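Local coordinates for putative sugar ABC transporter, substrate-binding protein (PDB 4WZZ), which binds the sugar L-rhamnose and probably hands it to a membrane ABC transporter for uptake into the cell, at residues L140-A145 against I300-L305; V155-T160 against A190-A195; D198-V203 against V243-T248. All coordinates share one frame; numbering follows the deposited sequence.

Contact 1. Residues L140-A145 against I300-L305. With RAM (alpha-L-rhamnopyranose), chain B.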
loop_
_atom_site.group_PDB
_atom_site.type_symbol
_atom_site.label_atom_id
_atom_site.label_comp_id
_atom_site.label_asym_id
_atom_site.label_seq_id
_atom_site.Cartn_x
_atom_site.Cartn_y
_atom_site.Cartn_z
ATOM N N LEU A 140 16.111 0.735 -2.241
ATOM C CA LEU A 140 14.932 1.460 -2.704
ATOM C C LEU A 140 13.763 0.969 -1.848
ATOM O O LEU A 140 13.786 -0.151 -1.350
ATOM C CB LEU A 140 14.692 1.125 -4.183
ATOM C CG LEU A 140 13.431 1.604 -4.878
ATOM C CD1 LEU A 140 13.715 1.916 -6.323
ATOM C CD2 LEU A 140 12.325 0.548 -4.758
ATOM N N SER A 141 12.762 1.813 -1.647
ATOM C CA SER A 141 11.597 1.390 -0.893
ATOM C C SER A 141 10.378 1.573 -1.786
ATOM O O SER A 141 10.382 2.444 -2.654
ATOM C CB SER A 141 11.520 2.219 0.391
ATOM O OG SER A 141 10.422 1.883 1.190
ATOM N N LEU A 142 9.355 0.731 -1.589
ATOM C CA LEU A 142 8.087 0.845 -2.304
ATOM C C LEU A 142 6.943 0.474 -1.368
ATOM O O LEU A 142 7.146 -0.252 -0.393
ATOM C CB LEU A 142 8.020 -0.032 -3.567
ATOM C CG LEU A 142 7.755 -1.534 -3.406
ATOM C CD1 LEU A 142 7.500 -2.199 -4.751
ATOM C CD2 LEU A 142 8.914 -2.215 -2.700
ATOM N N ASP A 143 5.749 0.972 -1.694
ATOM C CA ASP A 143 4.484 0.576 -1.036
ATOM C C ASP A 143 4.377 1.149 0.370
ATOM O O ASP A 143 3.393 1.822 0.711
ATOM C CB ASP A 143 4.344 -0.951 -1.015
ATOM C CG ASP A 143 3.047 -1.421 -0.395
ATOM O OD1 ASP A 143 1.978 -0.877 -0.739
ATOM O OD2 ASP A 143 3.121 -2.355 0.419
ATOM N N SER A 144 5.379 0.868 1.189
ATOM C CA SER A 144 5.432 1.353 2.562
ATOM C C SER A 144 6.872 1.786 2.845
ATOM O O SER A 144 7.813 0.996 2.719
ATOM C CB SER A 144 4.974 0.244 3.519
ATOM O OG SER A 144 5.031 0.656 4.877
ATOM N N ALA A 145 7.044 3.050 3.198
ATOM C CA ALA A 145 8.383 3.647 3.204
ATOM C C ALA A 145 9.225 3.257 4.419
ATOM O O ALA A 145 8.742 3.256 5.558
ATOM C CB ALA A 145 8.271 5.173 3.124
ATOM N N ILE A 300 0.661 -4.256 -9.659
ATOM C CA ILE A 300 1.604 -4.800 -10.622
ATOM C C ILE A 300 2.462 -3.667 -11.190
ATOM O O ILE A 300 3.686 -3.757 -11.272
ATOM C CB ILE A 300 0.885 -5.537 -11.760
ATOM C CG1 ILE A 300 0.020 -6.656 -11.186
ATOM C CG2 ILE A 300 1.891 -6.087 -12.746
ATOM C CD1 ILE A 300 -0.863 -7.316 -12.196
ATOM N N GLN A 301 1.806 -2.574 -11.569
ATOM C CA GLN A 301 2.520 -1.416 -12.070
ATOM C C GLN A 301 3.361 -0.743 -10.990
ATOM O O GLN A 301 4.434 -0.190 -11.298
ATOM C CB GLN A 301 1.545 -0.419 -12.703
ATOM C CG GLN A 301 0.927 -0.966 -13.981
ATOM C CD GLN A 301 -0.026 -0.002 -14.656
ATOM O OE1 GLN A 301 -0.738 0.738 -14.000
ATOM N NE2 GLN A 301 -0.069 -0.044 -15.979
ATOM N N LEU A 302 2.921 -0.807 -9.728
ATOM C CA LEU A 302 3.739 -0.299 -8.630
ATOM C C LEU A 302 5.038 -1.094 -8.641
ATOM O O LEU A 302 6.139 -0.533 -8.549
ATOM C CB LEU A 302 3.041 -0.447 -7.286
ATOM C CG LEU A 302 3.888 -0.045 -6.076
ATOM C CD1 LEU A 302 4.283 1.435 -6.162
ATOM C CD2 LEU A 302 3.178 -0.295 -4.744
ATOM N N GLY A 303 4.908 -2.408 -8.779
ATOM C CA GLY A 303 6.083 -3.259 -8.862
ATOM C C GLY A 303 6.911 -2.953 -10.091
ATOM O O GLY A 303 8.145 -2.900 -10.008
ATOM N N ASN A 304 6.242 -2.773 -11.237
ATOM C CA ASN A 304 6.936 -2.418 -12.478
ATOM C C ASN A 304 7.795 -1.172 -12.275
ATOM O O ASN A 304 8.963 -1.142 -12.653
ATOM C CB ASN A 304 5.975 -2.079 -13.625
ATOM C CG ASN A 304 5.121 -3.238 -14.110
ATOM O OD1 ASN A 304 4.105 -2.984 -14.761
ATOM N ND2 ASN A 304 5.519 -4.482 -13.860
ATOM N N LEU A 305 7.191 -0.119 -11.726
ATOM C CA LEU A 305 7.876 1.177 -11.634
ATOM C C LEU A 305 9.040 1.076 -10.666
ATOM O O LEU A 305 10.114 1.627 -10.902
ATOM C CB LEU A 305 6.894 2.253 -11.161
ATOM C CG LEU A 305 7.511 3.627 -10.940
ATOM C CD1 LEU A 305 8.144 4.145 -12.209
ATOM C CD2 LEU A 305 6.452 4.585 -10.434
HETATM C C1 RAM B . -2.113 -4.305 2.091
HETATM C C2 RAM B . -0.693 -3.904 2.473
HETATM C C3 RAM B . -0.104 -2.864 1.519
HETATM C C4 RAM B . -1.084 -1.721 1.280
HETATM C C5 RAM B . -2.451 -2.266 0.873
HETATM C C6 RAM B . -3.481 -1.157 0.727
HETATM O O1 RAM B . -2.067 -5.069 0.937
HETATM O O2 RAM B . -0.774 -3.410 3.774
HETATM O O3 RAM B . 1.126 -2.425 2.090
HETATM O O4 RAM B . -0.578 -0.862 0.273
HETATM O O5 RAM B . -2.930 -3.178 1.825
#

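Contact 2. Residues V155-T160 against A190-A195. With RAM (alpha-L-rhamnopyranose), chain B.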
loop_
_atom_site.group_PDB
_atom_site.type_symbol
_atom_site.label_atom_id
_atom_site.label_comp_id
_atom_site.label_asym_id
_atom_site.label_seq_id
_atom_site.Cartn_x
_atom_site.Cartn_y
_atom_site.Cartn_z
ATOM N N VAL A 155 9.086 4.633 -3.707
ATOM C CA VAL A 155 8.150 4.553 -4.817
ATOM C C VAL A 155 6.779 4.417 -4.205
ATOM O O VAL A 155 6.450 3.384 -3.615
ATOM C CB VAL A 155 8.449 3.393 -5.776
ATOM C CG1 VAL A 155 7.461 3.403 -6.932
ATOM C CG2 VAL A 155 9.862 3.511 -6.303
ATOM N N ASN A 156 5.991 5.484 -4.341
ATOM C CA ASN A 156 4.679 5.615 -3.672
ATOM C C ASN A 156 3.564 5.387 -4.685
ATOM O O ASN A 156 3.585 5.953 -5.792
ATOM C CB ASN A 156 4.557 7.035 -3.083
ATOM C CG ASN A 156 3.576 7.127 -1.932
ATOM O OD1 ASN A 156 2.766 6.227 -1.708
ATOM N ND2 ASN A 156 3.629 8.246 -1.193
ATOM N N GLN A 157 2.604 4.523 -4.323
ATOM C CA GLN A 157 1.476 4.168 -5.183
ATOM C C GLN A 157 0.610 5.359 -5.562
ATOM O O GLN A 157 0.033 5.406 -6.639
ATOM C CB GLN A 157 0.606 3.120 -4.482
ATOM C CG GLN A 157 0.368 3.380 -2.989
ATOM C CD GLN A 157 1.315 2.624 -2.108
ATOM O OE1 GLN A 157 2.521 2.855 -2.150
ATOM N NE2 GLN A 157 0.793 1.699 -1.321
ATOM N N ALA A 158 0.503 6.323 -4.662
ATOM C CA ALA A 158 -0.313 7.511 -4.909
ATOM C C ALA A 158 0.107 8.553 -3.905
ATOM O O ALA A 158 0.780 8.236 -2.934
ATOM C CB ALA A 158 -1.801 7.190 -4.777
ATOM N N GLY A 159 -0.252 9.816 -4.125
ATOM C CA GLY A 159 0.015 10.810 -3.111
ATOM C C GLY A 159 -0.661 10.423 -1.793
ATOM O O GLY A 159 -1.838 10.061 -1.752
ATOM N N THR A 160 0.080 10.516 -0.698
ATOM C CA THR A 160 -0.475 10.189 0.616
ATOM C C THR A 160 -1.758 10.979 0.875
ATOM O O THR A 160 -2.787 10.450 1.302
ATOM C CB THR A 160 0.551 10.464 1.703
ATOM O OG1 THR A 160 1.732 9.690 1.442
ATOM C CG2 THR A 160 -0.002 10.094 3.049
ATOM N N ALA A 190 3.122 -0.126 10.424
ATOM C CA ALA A 190 3.236 -0.003 8.979
ATOM C C ALA A 190 3.253 1.453 8.569
ATOM O O ALA A 190 2.333 2.218 8.852
ATOM C CB ALA A 190 2.076 -0.713 8.295
ATOM N N THR A 191 4.314 1.844 7.891
ATOM C CA THR A 191 4.477 3.232 7.505
ATOM C C THR A 191 3.339 3.739 6.657
ATOM O O THR A 191 2.862 4.851 6.877
ATOM C CB THR A 191 5.807 3.416 6.729
ATOM O OG1 THR A 191 6.827 2.712 7.435
ATOM C CG2 THR A 191 6.142 4.889 6.586
ATOM N N ASN A 192 2.923 2.954 5.661
ATOM C CA ASN A 192 1.892 3.456 4.760
ATOM C C ASN A 192 0.549 3.662 5.442
ATOM O O ASN A 192 -0.034 4.751 5.337
ATOM C CB ASN A 192 1.757 2.636 3.451
ATOM C CG ASN A 192 1.539 1.158 3.663
ATOM O OD1 ASN A 192 1.587 0.638 4.779
ATOM N ND2 ASN A 192 1.323 0.447 2.550
ATOM N N GLN A 193 0.034 2.667 6.145
ATOM C CA GLN A 193 -1.243 2.899 6.829
ATOM C C GLN A 193 -1.116 4.041 7.802
ATOM O O GLN A 193 -2.005 4.861 7.922
ATOM C CB GLN A 193 -1.764 1.661 7.550
ATOM C CG GLN A 193 -2.508 0.699 6.632
ATOM C CD GLN A 193 -1.618 -0.324 5.959
ATOM O OE1 GLN A 193 -0.504 -0.600 6.401
ATOM N NE2 GLN A 193 -2.150 -0.964 4.919
ATOM N N ASN A 194 -0.003 4.115 8.521
ATOM C CA ASN A 194 0.118 5.194 9.483
ATOM C C ASN A 194 0.099 6.572 8.797
ATOM O O ASN A 194 -0.475 7.539 9.337
ATOM C CB ASN A 194 1.372 5.008 10.330
ATOM C CG ASN A 194 1.207 3.904 11.362
ATOM O OD1 ASN A 194 0.088 3.449 11.644
ATOM N ND2 ASN A 194 2.320 3.469 11.935
ATOM N N ALA A 195 0.713 6.672 7.614
ATOM C CA ALA A 195 0.702 7.916 6.851
ATOM C C ALA A 195 -0.697 8.261 6.341
ATOM O O ALA A 195 -1.122 9.434 6.397
ATOM C CB ALA A 195 1.708 7.857 5.701
HETATM C C1 RAM B . -2.113 -4.305 2.091
HETATM C C2 RAM B . -0.693 -3.904 2.473
HETATM C C3 RAM B . -0.104 -2.864 1.519
HETATM C C4 RAM B . -1.084 -1.721 1.280
HETATM C C5 RAM B . -2.451 -2.266 0.873
HETATM C C6 RAM B . -3.481 -1.157 0.727
HETATM O O1 RAM B . -2.067 -5.069 0.937
HETATM O O2 RAM B . -0.774 -3.410 3.774
HETATM O O3 RAM B . 1.126 -2.425 2.090
HETATM O O4 RAM B . -0.578 -0.862 0.273
HETATM O O5 RAM B . -2.930 -3.178 1.825
#

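Contact 3. Residues D198-V203 against V243-T248. With RAM (alpha-L-rhamnopyranose), chain B.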
loop_
_atom_site.group_PDB
_atom_site.type_symbol
_atom_site.label_atom_id
_atom_site.label_comp_id
_atom_site.label_asym_id
_atom_site.label_seq_id
_atom_site.Cartn_x
_atom_site.Cartn_y
_atom_site.Cartn_z
ATOM N N ASP A 198 -2.742 9.291 9.416
ATOM C CA ASP A 198 -2.392 10.652 9.800
ATOM C C ASP A 198 -2.975 11.646 8.814
ATOM O O ASP A 198 -3.463 12.713 9.209
ATOM C CB ASP A 198 -0.888 10.813 9.876
ATOM C CG ASP A 198 -0.297 10.181 11.130
ATOM O OD1 ASP A 198 -1.061 9.908 12.094
ATOM O OD2 ASP A 198 0.930 9.949 11.149
ATOM N N GLY A 199 -2.910 11.305 7.532
ATOM C CA GLY A 199 -3.498 12.134 6.501
ATOM C C GLY A 199 -4.992 12.321 6.719
ATOM O O GLY A 199 -5.519 13.433 6.569
HETATM N N MSE A 200 -5.695 11.238 7.045
HETATM C CA MSE A 200 -7.143 11.314 7.238
HETATM C C MSE A 200 -7.432 12.220 8.423
HETATM O O MSE A 200 -8.374 13.002 8.402
HETATM C CB MSE A 200 -7.735 9.912 7.454
HETATM C CG MSE A 200 -7.805 9.136 6.194
HETATM SE SE MSE A 200 -8.812 7.461 6.542
HETATM C CE MSE A 200 -7.295 6.276 6.792
ATOM N N LYS A 201 -6.626 12.106 9.465
ATOM C CA LYS A 201 -6.880 12.889 10.662
ATOM C C LYS A 201 -6.658 14.363 10.388
ATOM O O LYS A 201 -7.352 15.204 10.941
ATOM C CB LYS A 201 -6.058 12.374 11.833
ATOM C CG LYS A 201 -6.579 10.983 12.306
ATOM C CD LYS A 201 -5.882 10.490 13.547
ATOM C CE LYS A 201 -4.399 10.394 13.322
ATOM N NZ LYS A 201 -3.737 9.669 14.434
ATOM N N THR A 202 -5.697 14.681 9.528
ATOM C CA THR A 202 -5.526 16.074 9.107
ATOM C C THR A 202 -6.701 16.554 8.246
ATOM O O THR A 202 -7.255 17.628 8.484
ATOM C CB THR A 202 -4.173 16.239 8.382
ATOM O OG1 THR A 202 -3.112 15.968 9.312
ATOM C CG2 THR A 202 -3.981 17.653 7.814
ATOM N N VAL A 203 -7.078 15.776 7.236
ATOM C CA VAL A 203 -8.158 16.141 6.339
ATOM C C VAL A 203 -9.459 16.345 7.117
ATOM O O VAL A 203 -10.217 17.287 6.865
ATOM C CB VAL A 203 -8.342 15.044 5.271
ATOM C CG1 VAL A 203 -9.622 15.258 4.458
ATOM C CG2 VAL A 203 -7.146 14.992 4.366
ATOM N N VAL A 243 -19.720 3.525 9.319
ATOM C CA VAL A 243 -18.742 3.178 8.302
ATOM C C VAL A 243 -17.482 2.627 8.957
ATOM O O VAL A 243 -16.976 3.194 9.945
ATOM C CB VAL A 243 -18.331 4.399 7.449
ATOM C CG1 VAL A 243 -17.392 3.975 6.334
ATOM C CG2 VAL A 243 -19.549 5.109 6.887
ATOM N N ILE A 244 -16.979 1.537 8.385
ATOM C CA ILE A 244 -15.635 1.040 8.661
ATOM C C ILE A 244 -14.761 1.402 7.459
ATOM O O ILE A 244 -15.117 1.135 6.321
ATOM C CB ILE A 244 -15.611 -0.474 8.918
ATOM C CG1 ILE A 244 -16.389 -0.811 10.205
ATOM C CG2 ILE A 244 -14.182 -0.985 9.051
ATOM C CD1 ILE A 244 -16.636 -2.318 10.387
ATOM N N CYS A 245 -13.645 2.059 7.735
ATOM C CA CYS A 245 -12.668 2.396 6.719
ATOM C C CYS A 245 -11.473 1.500 6.947
ATOM O O CYS A 245 -10.834 1.554 7.996
ATOM C CB CYS A 245 -12.272 3.869 6.812
ATOM S SG CYS A 245 -10.998 4.246 5.580
ATOM N N ALA A 246 -11.190 0.634 5.972
ATOM C CA ALA A 246 -10.121 -0.358 6.076
ATOM C C ALA A 246 -9.046 -0.109 4.994
ATOM O O ALA A 246 -9.134 -0.630 3.855
ATOM C CB ALA A 246 -10.716 -1.786 5.923
ATOM N N PRO A 247 -8.018 0.701 5.319
ATOM C CA PRO A 247 -6.998 1.025 4.299
ATOM C C PRO A 247 -5.925 -0.060 4.198
ATOM O O PRO A 247 -4.719 0.187 4.352
ATOM C CB PRO A 247 -6.406 2.335 4.816
ATOM C CG PRO A 247 -6.495 2.161 6.319
ATOM C CD PRO A 247 -7.857 1.535 6.519
ATOM N N THR A 248 -6.389 -1.275 3.917
ATOM C CA THR A 248 -5.543 -2.455 3.793
ATOM C C THR A 248 -6.346 -3.487 3.008
ATOM O O THR A 248 -7.528 -3.703 3.283
ATOM C CB THR A 248 -5.152 -3.080 5.158
ATOM O OG1 THR A 248 -5.017 -4.499 4.996
ATOM C CG2 THR A 248 -6.198 -2.778 6.234
HETATM C C1 RAM B . -2.113 -4.305 2.091
HETATM C C2 RAM B . -0.693 -3.904 2.473
HETATM C C3 RAM B . -0.104 -2.864 1.519
HETATM C C4 RAM B . -1.084 -1.721 1.280
HETATM C C5 RAM B . -2.451 -2.266 0.873
HETATM C C6 RAM B . -3.481 -1.157 0.727
HETATM O O1 RAM B . -2.067 -5.069 0.937
HETATM O O2 RAM B . -0.774 -3.410 3.774
HETATM O O3 RAM B . 1.126 -2.425 2.090
HETATM O O4 RAM B . -0.578 -0.862 0.273
HETATM O O5 RAM B . -2.930 -3.178 1.825
#

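Contact 1. Residues L140-A145 against I300-L305
Two leucines and the carbon stem of an aspartate make the apolar part of this contact. Leu302, on helix 299-315, reaches with its CD2 branch to 4.0 Å from Asp143 CB, just past the C-terminal end of strand 138-142. The torsion about its first bond (chi1 175°) sets CG anti to the backbone N, pointing off the helix, and CD2 continues to the aspartate. One residue back along the strand, Leu142 meets the helix more loosely: its CD1 lies 4.4 Å from Leu302 CG and 4.5 Å from Gly303 CA. Tyr68 and Glu72 of helix 67-82 also touch Leu302.

Backbone bonding turns the chain at Asp143. Ser144 N bonds to Leu142 O at 2.6 Å around a residue with phi 73° and psi -55°, the geometry of a classic gamma turn at the strand end.

The carboxylate of Asp143 leaves roughly at right angles to the line from CB to Leu302 CD2 and enters the sugar pocket. Each carboxylate oxygen accepts one hydroxyl of alpha-L-rhamnopyranose, OD1 that of O4 at 2.7 Å and OD2 that of O3 at 2.6 Å. OD1 is also bonded to Tyr68 OH and Gln157 NE2.

Three bonds on OD1 and the two-pronged grip on O3 and O4 would fix the rotation of the carboxylate, while Leu302 backs its stem. Glu72 OE1 lies close to OD2, and two acids so near each other would probably raise the pKa of one of them.

Contact 2. Residues V155-T160 against A190-A195
Gln157 and Asn192 present their amide groups to each other crosswise, with the side chains running at about a right angle and the two amide planes 73° apart. The nearest atoms are both nitrogens, Gln157 NE2 and Asn192 ND2, at 4.1 Å, so two donors face each other and each spends its protons elsewhere. Gln157 is bent sharply at its second torsion (chi2 -96°), which brings NE2 back to the pocket, where it bonds to Asp143 OD1. Gln157 NE2 also lies 3.3 Å from RAM O4, a hydroxyl of the rhamnose. Asn192 ND2 gives a fairly straight bond to O3 of the sugar, 2.9 Å with an N-H...O angle of 161°.

At the other end of its amide, Asn192 OD1 takes a bond from Lys62 NZ and a second from Gln193 N, whose nitrogen stands above the carbonyl plane. The next side chain along the helix, Gln193, turns its own amide to the sugar: NE2 reaches O2 at 3.0 Å in a nearly linear bond, and it also bonds to Pro247 O.

Away from the sugar, Thr160 and Ala195 touch through carbon. Thr160 directs CG2 at the helix, 3.6 Å from Ala195 O and 3.9 Å from Ala195 CB, and Trp196 touches both Thr160 and Gln157.

Gly159 is the N-cap of helix 160-174, and residues 157-159 carry the chain from strand 154-156 of one lobe into helix 160-174 of the other, as hinge crossings do in type I periplasmic binding proteins. The chemistry implies that little direct attraction joins the two amides: rhamnose, Asp143 and Lys62 supply the polar partners, consistent with ligand holding the lobes closed.

Contact 3. Residues D198-V203 against V243-T248
Met200 and Cys245 have the nearest backbones of this contact, yet their CA atoms stand 10.5 Å apart, the spacing of a helix laid over a sheet, a gap that the long selenomethionine and a short cysteine close between them. Met200, the selenomethionine, reaches out from helix 191-203. Its chain runs out extended through chi2 to SE, and the bend at chi3 (-98°) then swings CE toward the strand's end. SE lies 4.0 Å from Cys245 SG, the thiol sulfur having been carried toward the helix by a chi1 of 178° that puts it anti to the backbone N. CE meets the ring of Pro247 at CG, 4.2 Å away. Both touches are apolar, at ordinary van der Waals range.

Helix 191-203 is the connection of a beta-alpha-beta crossover between strands 179-185 and 212-219, parallel neighbours in the four-stranded sheet, and strand 243-246 lies on the far side of 179-185 from 212-219. Met200 therefore reaches past the strand before its own helix to the next one. Helix 160-174 lies alongside, its Met168 touching Met200 and its Ile171 touching Cys245.

Beyond the strand the chain turns toward the sugar. Pro247 centres an inverse gamma turn (phi -84°), closed by a weak bond from Thr248 N to Ala246 O at 2.8 Å. Thr248 CA approaches O5 of the rhamnose to 3.4 Å. Thr248 OG1 caps the next helix through Gly251 N and also bonds to Asp222 OD1, the acid whose OD2 grips the rhamnose.

In the fold
Contacts 1 and 3 are buried helix-on-strand packings, one on each lobe's sheet, with centres about 21 Å apart and no touch between them. Contact 2 lies between them at the interlobe crossing and is only partly buried. It shares the larger sheet with contact 1, where strands 138-142 and 154-156 are neighbours, and shares helix 191-203 with contact 3. Its polar amides differ from the leucine packing of contact 1 and the selenium, sulfur and proline packing of contact 3. All three nevertheless reach the rhamnose: a carboxylate from 140-145, amides from 190-195 and backbone carbon from 243-248 approach it from both lobes.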